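Long-range contacts in nicotinate phosphoribosyltransferase (PDB 1VLP), which catalyses the first step of NAD biosynthesis from nicotinic acid, the ATP-dependent synthesis of nicotinate ribonucleotide from nicotinate and phosphoribosyl diphosphate: residues Ala301-Arg306 with Ser333-Tyr338; Tyr46-Arg51 with Tyr127-Leu132; Lys175-Phe180 with Met208-Gly213. One frame throughout, in Å; residues are numbered along the deposited sequence. Where two conformers were deposited one is given.

Interaction 1 of 3, residues Ala301-Arg306 with Ser333-Tyr338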
ATOM      1  N   ALA A 301       8.142   6.100  20.560  1.00  7.04           N
ATOM      2  CA  ALA A 301       6.850   6.466  19.982  1.00  6.47           C
ATOM      3  C   ALA A 301       6.296   5.424  18.997  1.00  6.16           C
ATOM      4  O   ALA A 301       5.143   4.946  19.111  1.00  5.02           O
ATOM      5  CB  ALA A 301       6.961   7.837  19.281  1.00  7.58           C
ATOM      6  N   TYR A 302       7.111   5.091  18.003  1.00  6.31           N
ATOM      7  CA  TYR A 302       6.778   3.986  17.089  1.00  3.84           C
ATOM      8  C   TYR A 302       6.697   2.701  17.851  1.00  4.15           C
ATOM      9  O   TYR A 302       7.510   2.441  18.691  1.00  3.80           O
ATOM     10  CB  TYR A 302       7.827   3.855  15.981  1.00  3.67           C
ATOM     11  CG  TYR A 302       7.762   4.997  14.996  1.00  2.65           C
ATOM     12  CD1 TYR A 302       6.917   4.948  13.897  1.00  2.66           C
ATOM     13  CD2 TYR A 302       8.530   6.128  15.178  1.00  2.00           C
ATOM     14  CE1 TYR A 302       6.824   6.014  13.026  1.00  7.74           C
ATOM     15  CE2 TYR A 302       8.465   7.189  14.275  1.00  8.49           C
ATOM     16  CZ  TYR A 302       7.609   7.118  13.212  1.00  5.36           C
ATOM     17  OH  TYR A 302       7.512   8.159  12.312  1.00  6.59           O
ATOM     18  N   VAL A 303       5.744   1.862  17.495  1.00  3.91           N
ATOM     19  CA  VAL A 303       5.538   0.622  18.220  1.00  6.69           C
ATOM     20  C   VAL A 303       6.275  -0.535  17.590  1.00  3.71           C
ATOM     21  O   VAL A 303       6.222  -1.656  18.107  1.00  3.57           O
ATOM     22  CB  VAL A 303       4.043   0.259  18.316  1.00  6.69           C
ATOM     23  CG1 VAL A 303       3.295   1.313  19.185  1.00  6.80           C
ATOM     24  CG2 VAL A 303       3.440   0.082  16.953  1.00  9.62           C
ATOM     25  N   GLY A 304       6.966  -0.233  16.507  1.00  3.46           N
ATOM     26  CA  GLY A 304       7.733  -1.189  15.777  1.00  3.08           C
ATOM     27  C   GLY A 304       8.079  -0.680  14.398  1.00  2.00           C
ATOM     28  O   GLY A 304       8.045   0.534  14.111  1.00  2.28           O
ATOM     29  N   VAL A 305       8.448  -1.635  13.560  1.00  2.00           N
ATOM     30  CA  VAL A 305       8.965  -1.381  12.239  1.00  4.59           C
ATOM     31  C   VAL A 305       8.211  -2.252  11.240  1.00  5.91           C
ATOM     32  O   VAL A 305       7.706  -3.328  11.594  1.00  7.11           O
ATOM     33  CB  VAL A 305      10.476  -1.666  12.081  1.00  3.94           C
ATOM     34  CG1 VAL A 305      11.342  -0.640  12.864  1.00  5.16           C
ATOM     35  CG2 VAL A 305      10.809  -3.111  12.467  1.00  5.13           C
ATOM     36  N   ARG A 306       8.093  -1.752  10.019  1.00  3.63           N
ATOM     37  CA  ARG A 306       7.500  -2.537   8.892  1.00  9.39           C
ATOM     38  C   ARG A 306       8.649  -2.999   7.962  1.00  8.08           C
ATOM     39  O   ARG A 306       9.477  -2.177   7.503  1.00 10.56           O
ATOM     40  CB  ARG A 306       6.406  -1.736   8.115  1.00  9.31           C
ATOM     41  CG  ARG A 306       5.581  -2.585   7.056  1.00 12.13           C
ATOM     42  CD  ARG A 306       4.558  -1.650   6.303  1.00 17.85           C
ATOM     43  NE  ARG A 306       4.695  -1.832   4.846  1.00 24.20           N
ATOM     44  CZ  ARG A 306       4.564  -0.877   3.937  1.00 32.05           C
ATOM     45  NH1 ARG A 306       4.245   0.375   4.280  1.00 28.28           N
ATOM     46  NH2 ARG A 306       4.729  -1.188   2.656  1.00 45.72           N
ATOM     47  N   SER A 333       9.227  -6.179  23.274  1.00  5.91           N
ATOM     48  CA  SER A 333       8.796  -4.789  23.492  1.00  3.73           C
ATOM     49  C   SER A 333       8.181  -4.188  22.184  1.00  2.82           C
ATOM     50  O   SER A 333       7.278  -3.321  22.230  1.00  4.35           O
ATOM     51  CB  SER A 333      10.021  -3.927  23.858  1.00  5.32           C
ATOM     52  OG  SER A 333      10.545  -4.253  25.127  1.00 11.09           O
ATOM     53  N   LYS A 334       8.694  -4.653  21.045  1.00  2.78           N
ATOM     54  CA  LYS A 334       8.402  -4.052  19.717  1.00  2.66           C
ATOM     55  C   LYS A 334       7.999  -5.091  18.624  1.00  3.73           C
ATOM     56  O   LYS A 334       8.279  -6.312  18.744  1.00  4.98           O
ATOM     57  CB  LYS A 334       9.617  -3.215  19.280  1.00  2.85           C
ATOM     58  CG  LYS A 334       9.991  -2.092  20.285  1.00  4.39           C
ATOM     59  CD  LYS A 334       8.963  -0.987  20.307  1.00  5.22           C
ATOM     60  CE  LYS A 334       9.393   0.173  21.214  1.00  4.69           C
ATOM     61  NZ  LYS A 334       8.350   1.253  21.244  1.00  3.91           N
ATOM     62  N   ILE A 335       7.344  -4.574  17.591  1.00  2.00           N
ATOM     63  CA  ILE A 335       6.716  -5.328  16.529  1.00  5.13           C
ATOM     64  C   ILE A 335       7.558  -5.201  15.260  1.00  4.90           C
ATOM     65  O   ILE A 335       8.043  -4.121  14.945  1.00  4.59           O
ATOM     66  CB  ILE A 335       5.252  -4.761  16.207  1.00  3.97           C
ATOM     67  CG1 ILE A 335       4.365  -5.004  17.413  1.00 11.69           C
ATOM     68  CG2 ILE A 335       4.668  -5.410  14.960  1.00  4.19           C
ATOM     69  CD1 ILE A 335       3.055  -4.191  17.406  1.00 12.40           C
ATOM     70  N   ILE A 336       7.717  -6.312  14.524  1.00  3.90           N
ATOM     71  CA  ILE A 336       8.018  -6.282  13.118  1.00  6.54           C
ATOM     72  C   ILE A 336       6.791  -6.727  12.329  1.00  4.99           C
ATOM     73  O   ILE A 336       6.208  -7.771  12.580  1.00  3.15           O
ATOM     74  CB  ILE A 336       9.226  -7.190  12.686  1.00  6.08           C
ATOM     75  CG1 ILE A 336      10.487  -6.821  13.451  1.00  8.99           C
ATOM     76  CG2 ILE A 336       9.444  -7.089  11.193  1.00  5.71           C
ATOM     77  CD1 ILE A 336      11.661  -7.659  13.132  1.00  7.13           C
ATOM     78  N   CYS A 337       6.387  -5.874  11.412  1.00  4.15           N
ATOM     79  CA  CYS A 337       5.300  -6.199  10.485  1.00  3.69           C
ATOM     80  C   CYS A 337       5.916  -6.543   9.110  1.00  4.38           C
ATOM     81  O   CYS A 337       6.544  -5.711   8.483  1.00  6.98           O
ATOM     82  CB  CYS A 337       4.387  -5.006  10.342  1.00  6.35           C
ATOM     83  SG  CYS A 337       3.059  -5.394   9.166  1.00 12.45           S
ATOM     84  N   TYR A 338       5.775  -7.794   8.712  1.00  4.45           N
ATOM     85  CA  TYR A 338       6.282  -8.312   7.468  1.00  2.00           C
ATOM     86  C   TYR A 338       5.194  -8.127   6.403  1.00  4.33           C
ATOM     87  O   TYR A 338       4.054  -8.592   6.582  1.00  4.04           O
ATOM     88  CB  TYR A 338       6.574  -9.795   7.615  1.00  2.00           C
ATOM     89  CG  TYR A 338       7.595 -10.127   8.686  1.00  2.00           C
ATOM     90  CD1 TYR A 338       8.938 -10.156   8.423  1.00  2.00           C
ATOM     91  CD2 TYR A 338       7.189 -10.395   9.982  1.00  2.01           C
ATOM     92  CE1 TYR A 338       9.846 -10.474   9.411  1.00  3.83           C
ATOM     93  CE2 TYR A 338       8.094 -10.685  10.997  1.00  3.81           C
ATOM     94  CZ  TYR A 338       9.436 -10.725  10.697  1.00  3.78           C
ATOM     95  OH  TYR A 338      10.297 -11.033  11.716  1.00  5.09           O
TER
HETATM   96  O   HOH W   1       5.006  -2.245  20.388  1.00  5.60           O

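Interaction 2 of 3, residues Tyr46-Arg51 with Tyr127-Leu132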
ATOM      1  N   TYR A  46       3.287  11.243 -10.209  1.00  2.60           N
ATOM      2  CA  TYR A  46       3.363   9.761 -10.105  1.00  3.44           C
ATOM      3  C   TYR A  46       3.331   9.159 -11.495  1.00  2.12           C
ATOM      4  O   TYR A  46       2.682   9.739 -12.404  1.00  2.00           O
ATOM      5  CB  TYR A  46       2.164   9.173  -9.326  1.00  2.53           C
ATOM      6  CG  TYR A  46       2.018   9.595  -7.874  1.00  2.93           C
ATOM      7  CD1 TYR A  46       1.448  10.837  -7.549  1.00  9.18           C
ATOM      8  CD2 TYR A  46       2.426   8.767  -6.832  1.00  4.71           C
ATOM      9  CE1 TYR A  46       1.300  11.238  -6.229  1.00 11.68           C
ATOM     10  CE2 TYR A  46       2.281   9.167  -5.506  1.00  9.18           C
ATOM     11  CZ  TYR A  46       1.717  10.425  -5.234  1.00 14.59           C
ATOM     12  OH  TYR A  46       1.522  10.850  -3.955  1.00 15.53           O
ATOM     13  N   LYS A  47       3.945   7.983 -11.663  0.50  2.00           N
ATOM     14  CA  LYS A  47       3.980   7.324 -12.947  0.50  2.00           C
ATOM     15  C   LYS A  47       3.625   5.870 -12.811  0.50  2.00           C
ATOM     16  O   LYS A  47       4.088   5.197 -11.939  0.50  2.00           O
ATOM     17  CB  LYS A  47       5.365   7.432 -13.594  0.50  5.25           C
ATOM     18  CG  LYS A  47       5.623   6.377 -14.700  0.50  3.82           C
ATOM     19  CD  LYS A  47       7.047   6.428 -15.332  0.50  6.53           C
ATOM     20  CE  LYS A  47       7.180   5.426 -16.527  0.50  7.49           C
ATOM     21  NZ  LYS A  47       7.549   4.000 -16.193  0.50  8.06           N
ATOM     22  N   TYR A  48       2.801   5.435 -13.742  1.00  2.50           N
ATOM     23  CA  TYR A  48       2.434   4.010 -13.917  1.00  4.78           C
ATOM     24  C   TYR A  48       3.551   3.257 -14.600  1.00  3.91           C
ATOM     25  O   TYR A  48       4.119   3.704 -15.563  1.00  4.58           O
ATOM     26  CB  TYR A  48       1.168   3.926 -14.768  1.00  5.84           C
ATOM     27  CG  TYR A  48       0.799   2.584 -15.367  1.00  4.02           C
ATOM     28  CD1 TYR A  48       0.068   1.646 -14.622  1.00  3.66           C
ATOM     29  CD2 TYR A  48       1.182   2.261 -16.671  1.00  2.00           C
ATOM     30  CE1 TYR A  48      -0.289   0.446 -15.169  1.00  5.18           C
ATOM     31  CE2 TYR A  48       0.826   1.011 -17.249  1.00  3.44           C
ATOM     32  CZ  TYR A  48       0.037   0.144 -16.494  1.00  3.35           C
ATOM     33  OH  TYR A  48      -0.354  -1.033 -17.062  1.00  3.74           O
ATOM     34  N   THR A  49       3.833   2.066 -14.105  1.00  4.11           N
ATOM     35  CA  THR A  49       4.735   1.171 -14.787  1.00  5.34           C
ATOM     36  C   THR A  49       4.149  -0.230 -14.737  1.00  3.47           C
ATOM     37  O   THR A  49       3.628  -0.668 -13.706  1.00  4.29           O
ATOM     38  CB  THR A  49       6.144   1.155 -14.131  1.00  5.23           C
ATOM     39  OG1 THR A  49       6.665   2.481 -14.104  1.00  6.70           O
ATOM     40  CG2 THR A  49       7.081   0.269 -14.960  1.00 11.11           C
ATOM     41  N   ASN A  50       4.141  -0.857 -15.894  1.00  4.53           N
ATOM     42  CA  ASN A  50       3.751  -2.250 -16.019  1.00  4.51           C
ATOM     43  C   ASN A  50       5.005  -3.106 -16.082  1.00  5.05           C
ATOM     44  O   ASN A  50       5.685  -3.153 -17.115  1.00  5.86           O
ATOM     45  CB  ASN A  50       2.892  -2.467 -17.265  1.00  4.77           C
ATOM     46  CG  ASN A  50       2.432  -3.928 -17.415  1.00  6.02           C
ATOM     47  OD1 ASN A  50       2.724  -4.763 -16.561  1.00  5.79           O
ATOM     48  ND2 ASN A  50       1.751  -4.253 -18.555  1.00  3.96           N
ATOM     49  N   ARG A  51       5.360  -3.708 -14.955  1.00  7.09           N
ATOM     50  CA  ARG A  51       6.569  -4.567 -14.901  1.00 10.16           C
ATOM     51  C   ARG A  51       6.357  -5.894 -15.655  1.00 10.54           C
ATOM     52  O   ARG A  51       7.332  -6.495 -16.127  1.00 12.27           O
ATOM     53  CB  ARG A  51       6.967  -4.852 -13.457  1.00 11.08           C
ATOM     54  CG  ARG A  51       7.291  -3.560 -12.690  1.00 16.87           C
ATOM     55  CD  ARG A  51       7.292  -3.764 -11.190  1.00 24.64           C
ATOM     56  NE  ARG A  51       7.886  -2.593 -10.557  1.00 25.24           N
ATOM     57  CZ  ARG A  51       8.006  -2.426  -9.252  1.00 26.28           C
ATOM     58  NH1 ARG A  51       7.545  -3.355  -8.426  1.00 27.70           N
ATOM     59  NH2 ARG A  51       8.554  -1.301  -8.784  1.00 24.88           N
ATOM     60  N   TYR A 127      -1.894  -2.881 -26.908  1.00  3.28           N
ATOM     61  CA  TYR A 127      -1.553  -1.541 -26.422  1.00  4.59           C
ATOM     62  C   TYR A 127      -0.877  -1.554 -25.076  1.00  6.41           C
ATOM     63  O   TYR A 127      -1.230  -2.383 -24.177  1.00  4.00           O
ATOM     64  CB  TYR A 127      -2.843  -0.715 -26.276  1.00  7.07           C
ATOM     65  CG  TYR A 127      -3.506  -0.406 -27.590  1.00  3.46           C
ATOM     66  CD1 TYR A 127      -4.399  -1.316 -28.193  1.00  6.68           C
ATOM     67  CD2 TYR A 127      -3.223   0.770 -28.248  1.00  8.89           C
ATOM     68  CE1 TYR A 127      -4.993  -1.033 -29.427  1.00  7.79           C
ATOM     69  CE2 TYR A 127      -3.818   1.064 -29.461  1.00  8.63           C
ATOM     70  CZ  TYR A 127      -4.702   0.152 -30.046  1.00 11.00           C
ATOM     71  OH  TYR A 127      -5.253   0.453 -31.282  1.00 13.04           O
ATOM     72  N   LYS A 128       0.053  -0.612 -24.921  1.00  6.33           N
ATOM     73  CA  LYS A 128       0.580  -0.266 -23.618  1.00  9.82           C
ATOM     74  C   LYS A 128      -0.067   1.039 -23.119  1.00  6.89           C
ATOM     75  O   LYS A 128      -0.379   1.926 -23.905  1.00  7.97           O
ATOM     76  CB  LYS A 128       2.118  -0.145 -23.580  1.00 10.24           C
ATOM     77  CG  LYS A 128       2.752   0.847 -24.553  1.00 17.65           C
ATOM     78  CD  LYS A 128       4.276   0.952 -24.350  1.00 17.44           C
ATOM     79  N   LEU A 129      -0.268   1.104 -21.812  1.00  4.24           N
ATOM     80  CA  LEU A 129      -0.810   2.287 -21.148  1.00  5.74           C
ATOM     81  C   LEU A 129       0.277   3.223 -20.690  1.00  6.73           C
ATOM     82  O   LEU A 129       1.354   2.794 -20.256  1.00  8.48           O
ATOM     83  CB  LEU A 129      -1.672   1.916 -19.919  1.00  4.66           C
ATOM     84  CG  LEU A 129      -2.643   0.755 -20.050  1.00  5.51           C
ATOM     85  CD1 LEU A 129      -3.436   0.633 -18.785  1.00  5.58           C
ATOM     86  CD2 LEU A 129      -3.516   0.930 -21.265  1.00 11.18           C
ATOM     87  N   LYS A 130       0.014   4.518 -20.835  1.00  6.93           N
ATOM     88  CA  LYS A 130       0.868   5.547 -20.292  1.00  5.66           C
ATOM     89  C   LYS A 130       0.003   6.405 -19.373  1.00  7.45           C
ATOM     90  O   LYS A 130      -0.973   6.991 -19.820  1.00  5.45           O
ATOM     91  CB  LYS A 130       1.492   6.384 -21.412  1.00 10.84           C
ATOM     92  CG  LYS A 130       2.520   7.343 -20.894  1.00 16.74           C
ATOM     93  CD  LYS A 130       3.287   8.046 -22.027  1.00 22.26           C
ATOM     94  CE  LYS A 130       3.847   9.372 -21.556  1.00 30.60           C
ATOM     95  NZ  LYS A 130       4.664  10.053 -22.620  1.00 28.65           N
ATOM     96  N   ILE A 131       0.370   6.452 -18.100  1.00  5.19           N
ATOM     97  CA  ILE A 131      -0.393   7.215 -17.102  1.00  2.63           C
ATOM     98  C   ILE A 131       0.523   8.021 -16.225  1.00  4.26           C
ATOM     99  O   ILE A 131       1.377   7.460 -15.552  1.00  5.01           O
ATOM    100  CB  ILE A 131      -1.329   6.331 -16.251  1.00  2.36           C
ATOM    101  CG1 ILE A 131      -2.337   5.564 -17.131  1.00  4.18           C
ATOM    102  CG2 ILE A 131      -2.136   7.196 -15.258  1.00  8.71           C
ATOM    103  CD1 ILE A 131      -2.948   4.342 -16.417  1.00  7.40           C
ATOM    104  N   LEU A 132       0.343   9.336 -16.254  1.00  4.64           N
ATOM    105  CA  LEU A 132       0.974  10.246 -15.307  1.00  6.25           C
ATOM    106  C   LEU A 132      -0.075  10.982 -14.494  1.00  3.47           C
ATOM    107  O   LEU A 132      -1.076  11.414 -15.031  1.00  7.64           O
ATOM    108  CB  LEU A 132       1.809  11.267 -16.054  1.00  5.91           C
ATOM    109  CG  LEU A 132       3.037  10.734 -16.778  1.00 11.45           C
ATOM    110  CD1 LEU A 132       3.589  11.843 -17.606  1.00 20.44           C
ATOM    111  CD2 LEU A 132       4.048  10.237 -15.793  1.00 10.41           C
TER
HETATM  112  O   HOH W   2       3.173   5.448 -17.636  1.00  2.00           O

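Interaction 3 of 3, residues Lys175-Phe180 with Met208-Gly213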
ATOM      1  N   LYS A 175      -6.778 -20.377   4.079  1.00  4.25           N
ATOM      2  CA  LYS A 175      -5.569 -19.621   4.401  1.00  5.74           C
ATOM      3  C   LYS A 175      -5.703 -19.017   5.793  1.00  4.72           C
ATOM      4  O   LYS A 175      -4.839 -19.196   6.635  1.00  2.62           O
ATOM      5  CB  LYS A 175      -5.303 -18.523   3.383  1.00  2.33           C
ATOM      6  CG  LYS A 175      -4.964 -19.110   2.006  1.00  4.04           C
ATOM      7  CD  LYS A 175      -4.754 -17.998   1.006  1.00  7.95           C
ATOM      8  CE  LYS A 175      -4.526 -18.523  -0.372  1.00  6.09           C
ATOM      9  NZ  LYS A 175      -4.484 -17.386  -1.379  1.00  4.92           N
ATOM     10  N   ALA A 176      -6.812 -18.331   6.024  1.00  4.36           N
ATOM     11  CA  ALA A 176      -7.054 -17.692   7.300  1.00  6.10           C
ATOM     12  C   ALA A 176      -7.006 -18.720   8.450  1.00  4.01           C
ATOM     13  O   ALA A 176      -6.396 -18.472   9.477  1.00  3.64           O
ATOM     14  CB  ALA A 176      -8.348 -16.968   7.260  1.00  4.75           C
ATOM     15  N   GLU A 177      -7.592 -19.876   8.242  1.00  4.87           N
ATOM     16  CA  GLU A 177      -7.640 -20.887   9.286  1.00  8.76           C
ATOM     17  C   GLU A 177      -6.264 -21.390   9.605  1.00  7.70           C
ATOM     18  O   GLU A 177      -5.958 -21.617  10.753  1.00  5.85           O
ATOM     19  CB  GLU A 177      -8.581 -22.008   8.892  1.00  7.10           C
ATOM     20  CG  GLU A 177     -10.046 -21.529   8.862  1.00 18.32           C
ATOM     21  CD  GLU A 177     -11.064 -22.626   8.695  1.00 30.11           C
ATOM     22  OE1 GLU A 177     -10.658 -23.795   8.502  1.00 24.75           O
ATOM     23  OE2 GLU A 177     -12.283 -22.298   8.803  1.00 29.70           O
ATOM     24  N   THR A 178      -5.416 -21.564   8.596  1.00  4.49           N
ATOM     25  CA  THR A 178      -4.037 -21.963   8.869  1.00  3.20           C
ATOM     26  C   THR A 178      -3.296 -20.919   9.685  1.00  5.56           C
ATOM     27  O   THR A 178      -2.564 -21.230  10.651  1.00  3.53           O
ATOM     28  CB  THR A 178      -3.302 -22.303   7.576  1.00  4.07           C
ATOM     29  OG1 THR A 178      -4.018 -23.347   6.901  1.00  6.55           O
ATOM     30  CG2 THR A 178      -1.869 -22.776   7.837  1.00  4.12           C
ATOM     31  N   LEU A 179      -3.454 -19.666   9.284  1.00  2.81           N
ATOM     32  CA  LEU A 179      -2.826 -18.562   9.970  1.00  5.31           C
ATOM     33  C   LEU A 179      -3.251 -18.554  11.452  1.00  3.24           C
ATOM     34  O   LEU A 179      -2.409 -18.525  12.325  1.00  3.02           O
ATOM     35  CB  LEU A 179      -3.153 -17.266   9.231  1.00  4.31           C
ATOM     36  CG  LEU A 179      -2.477 -17.075   7.871  1.00  4.23           C
ATOM     37  CD1 LEU A 179      -3.185 -15.968   7.021  1.00  4.99           C
ATOM     38  CD2 LEU A 179      -1.015 -16.784   8.006  1.00 11.24           C
ATOM     39  N   PHE A 180      -4.547 -18.624  11.701  1.00  4.49           N
ATOM     40  CA  PHE A 180      -5.076 -18.604  13.054  1.00  6.16           C
ATOM     41  C   PHE A 180      -4.576 -19.796  13.883  1.00  6.05           C
ATOM     42  O   PHE A 180      -4.198 -19.633  15.035  1.00  5.94           O
ATOM     43  CB  PHE A 180      -6.588 -18.589  13.028  1.00  6.50           C
ATOM     44  CG  PHE A 180      -7.216 -17.353  12.440  1.00  4.73           C
ATOM     45  CD1 PHE A 180      -6.659 -16.069  12.569  1.00  5.61           C
ATOM     46  CD2 PHE A 180      -8.406 -17.490  11.769  1.00  7.49           C
ATOM     47  CE1 PHE A 180      -7.316 -14.989  12.042  1.00  4.04           C
ATOM     48  CE2 PHE A 180      -9.027 -16.422  11.225  1.00  6.41           C
ATOM     49  CZ  PHE A 180      -8.500 -15.183  11.366  1.00  4.72           C
HETATM   50  N   MSE A 208     -13.673 -13.832   7.194  1.00  5.29           N
HETATM   51  CA  MSE A 208     -14.617 -13.664   8.296  1.00  6.24           C
HETATM   52  C   MSE A 208     -15.254 -15.021   8.641  1.00  5.65           C
HETATM   53  O   MSE A 208     -15.551 -15.275   9.786  1.00  6.26           O
HETATM   54  CB  MSE A 208     -15.706 -12.660   7.954  1.00  5.27           C
HETATM   55  CG  MSE A 208     -15.195 -11.235   7.710  1.00  8.35           C
HETATM   56 SE   MSE A 208     -13.839 -10.625   8.968  1.00 12.73          SE
HETATM   57  CE  MSE A 208     -14.987 -10.599  10.632  1.00 17.69           C
ATOM     58  N   LYS A 209     -15.443 -15.884   7.655  1.00  6.01           N
ATOM     59  CA  LYS A 209     -16.016 -17.223   7.899  1.00  7.73           C
ATOM     60  C   LYS A 209     -15.045 -17.995   8.771  1.00  7.04           C
ATOM     61  O   LYS A 209     -15.442 -18.710   9.674  1.00  6.14           O
ATOM     62  CB  LYS A 209     -16.271 -17.991   6.587  1.00  8.33           C
ATOM     63  CG  LYS A 209     -16.941 -19.337   6.835  1.00 13.08           C
ATOM     64  CD  LYS A 209     -17.314 -20.126   5.574  1.00 14.25           C
ATOM     65  CE  LYS A 209     -17.875 -21.564   5.960  1.00 16.77           C
ATOM     66  NZ  LYS A 209     -19.312 -21.606   6.255  1.00 31.87           N
ATOM     67  N   ALA A 210     -13.754 -17.855   8.485  1.00  4.65           N
ATOM     68  CA  ALA A 210     -12.696 -18.402   9.325  1.00  4.01           C
ATOM     69  C   ALA A 210     -12.712 -17.833  10.773  1.00  6.67           C
ATOM     70  O   ALA A 210     -12.625 -18.582  11.758  1.00  6.66           O
ATOM     71  CB  ALA A 210     -11.335 -18.179   8.655  1.00  6.24           C
ATOM     72  N   VAL A 211     -12.772 -16.510  10.900  1.00  5.14           N
ATOM     73  CA  VAL A 211     -12.832 -15.884  12.206  1.00  5.74           C
ATOM     74  C   VAL A 211     -13.987 -16.496  13.042  1.00  8.63           C
ATOM     75  O   VAL A 211     -13.816 -16.875  14.204  1.00  6.54           O
ATOM     76  CB  VAL A 211     -13.006 -14.368  12.086  1.00  6.16           C
ATOM     77  CG1 VAL A 211     -13.263 -13.759  13.463  1.00  7.48           C
ATOM     78  CG2 VAL A 211     -11.758 -13.706  11.448  1.00  8.85           C
ATOM     79  N   ASN A 212     -15.162 -16.555  12.426  1.00  4.00           N
ATOM     80  CA  ASN A 212     -16.406 -16.941  13.090  1.00  5.94           C
ATOM     81  C   ASN A 212     -16.574 -18.414  13.354  1.00  6.13           C
ATOM     82  O   ASN A 212     -17.501 -18.799  14.075  1.00  8.08           O
ATOM     83  CB  ASN A 212     -17.582 -16.341  12.333  1.00  5.85           C
ATOM     84  CG  ASN A 212     -17.640 -14.821  12.526  1.00 13.04           C
ATOM     85  OD1 ASN A 212     -17.363 -14.348  13.625  1.00  9.97           O
ATOM     86  ND2 ASN A 212     -17.927 -14.061  11.462  1.00 11.16           N
ATOM     87  N   GLY A 213     -15.615 -19.216  12.875  1.00  8.00           N
ATOM     88  CA  GLY A 213     -15.490 -20.626  13.282  1.00  9.43           C
ATOM     89  C   GLY A 213     -14.924 -20.730  14.698  1.00  9.20           C
ATOM     90  O   GLY A 213     -15.106 -21.730  15.350  1.00 12.60           O
TER
HETATM   91  O   HOH W   3     -12.256 -21.230  11.864  1.00 10.13           O

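Interaction 1 of 3, residues Ala301-Arg306 with Ser333-Tyr338
I336, which packs against V305 across the contact, also lays its CG2 on one face of the Y338 ring, 3.6 Å above the plane and offset toward the rim; the rings of F363 and Y350 meet Y338 as well. The two strands, 304-306 and 335-338, run parallel as neighbours in a beta-alpha-beta unit of the enzyme's parallel sheet, with helix 312-326 making the crossover. Three backbone bonds join them: I335 N to V303 O, V305 N to I335 O, and C337 N to V305 O, the last 2.9 Å long. V303 O is gripped twice, since a water bridges it to S333 O. G304 CA lies only 3.1 Å from I335 O, and a side chain on G304 would run into that oxygen. On the V305 face, V305 and I336 lie side by side, pointing the same way, with V305 CG2 3.9 Å from I336 CG1; Y315, I319 and Y323 of helix 312-326 pack over V305. R306 and C337 share the other face. R306 CG, anti to the backbone N (chi1 -171°), passes 3.6 Å from C337 O, and NE bonds to S339 OG beyond the strand. R306 probably binds nicotinate, as in related enzymes, together with nearby F189 and T241. At the start of the strands, K334 bends at chi2 (-70°) and its ammonium group also bonds to S299 O. K334 NZ donates to Y302 O at 2.9 Å, in the plane of that carbonyl.

Interaction 2 of 3, residues Tyr46-Arg51 with Tyr127-Leu132
Y48 and I131 carry the polar link between two antiparallel strands, 46-50 and 127-132, both from the N-terminal part of the chain. Y48 N donates to I131 O over 3.1 Å in a nearly straight bond (174°). The return link is made by a water, which donates to Y48 O and accepts from I131 N at 3.0 Å, so solvent spans the gap where a direct bond would close a hydrogen-bonded pair. This water also lies at the edge of the Y48 ring, in its plane. Farther along, L132 CA makes a CH...O contact with Y46 O at 3.4 Å.

Apolar contacts fall into two groups. K47 and L132 form a non-hydrogen-bonded pair, with K47 CB against L132 CD2 at 3.8 Å. On Y48, CG is anti to the backbone N (chi1 165°), and the ring reaches across to L129: its CE2 edge meets L129 O at 3.5 Å, near the ring plane, and L129 CB at 3.8 Å. L129 CD1 lies 3.9 Å from Y48 OH, a buried hydroxyl with no partner in the model, while Y48 CB packs on I131 CB. An alanine in place of Y48 would keep the CB contact with I131 but would probably open a gap beside L129, whose CB and CD1 would lose the ring and hydroxyl they pack against.

Strand 43-50 lies between 126-134 and 388-395, from which I388 touches Y48. Strand 113-120 adjoins 126-134 on its other side, F115 meeting I131, and helix 59-71 covers L129 with I62 and L65.

Interaction 3 of 3, residues Lys175-Phe180 with Met208-Gly213
F180 CG stands anti to its own carbonyl carbon (chi1 -65°), starting the ring toward helix 208-213, while V211 holds CG1 anti to the backbone N (chi1 172°) and CG2 beside that N, where CG2 meets the ring. The two side chains cross obliquely, F180 CZ lying 3.6 Å from V211 CG2. The same ring presents its CE2 edge to A210 CB at 3.9 Å, near the ring plane.

A210 is the centre of this helix-helix packing. Its methyl group fits as a knob into a hole formed by E173, A176, E177 and F180, touching A176 CB at 3.5 Å and E177 CG at 3.6 Å. With two alanines facing each other, the segment axes approach to 8.7 Å at a crossing angle of -43°. No direct hydrogen bond joins the segments; a water donates to A210 O at 2.7 Å and weakly to E177 OE2, and A210 O also accepts from N218 ND2. The carboxylate of E173 lies close to that of E177, which would probably favour protonation of one of them.

The contact packs helix 168-181 against helix 197-213, the helices before and after strand 186-188. L222 of strand 222-225 touches both F180 and V211, and the F180 ring meets that of F186. On another side of helix 168-181, V344 and I348 of helix 344-356 pack against T178.

In the fold
Following the chain from the N terminus, interaction 2 comes first, bringing strand 126-134 back beside strand 43-50 around a loop of 75 mostly helical and irregular residues. Interaction 3 closes next, over strand 186-188, as helix 197-213 returns to helix 168-181. Interaction 1 closes last, around helix 312-326. The three loops follow one another in series, neither nesting nor crossing. Interaction 2 joins neighbouring strands of the antiparallel sheet, which strands from late in the chain complete, and interaction 1 joins adjacent strands of the parallel sheet; their centres are 33 Å apart on opposite sides of the chain's centre. Interaction 3 pairs helices, its centre 24 Å from that of interaction 1.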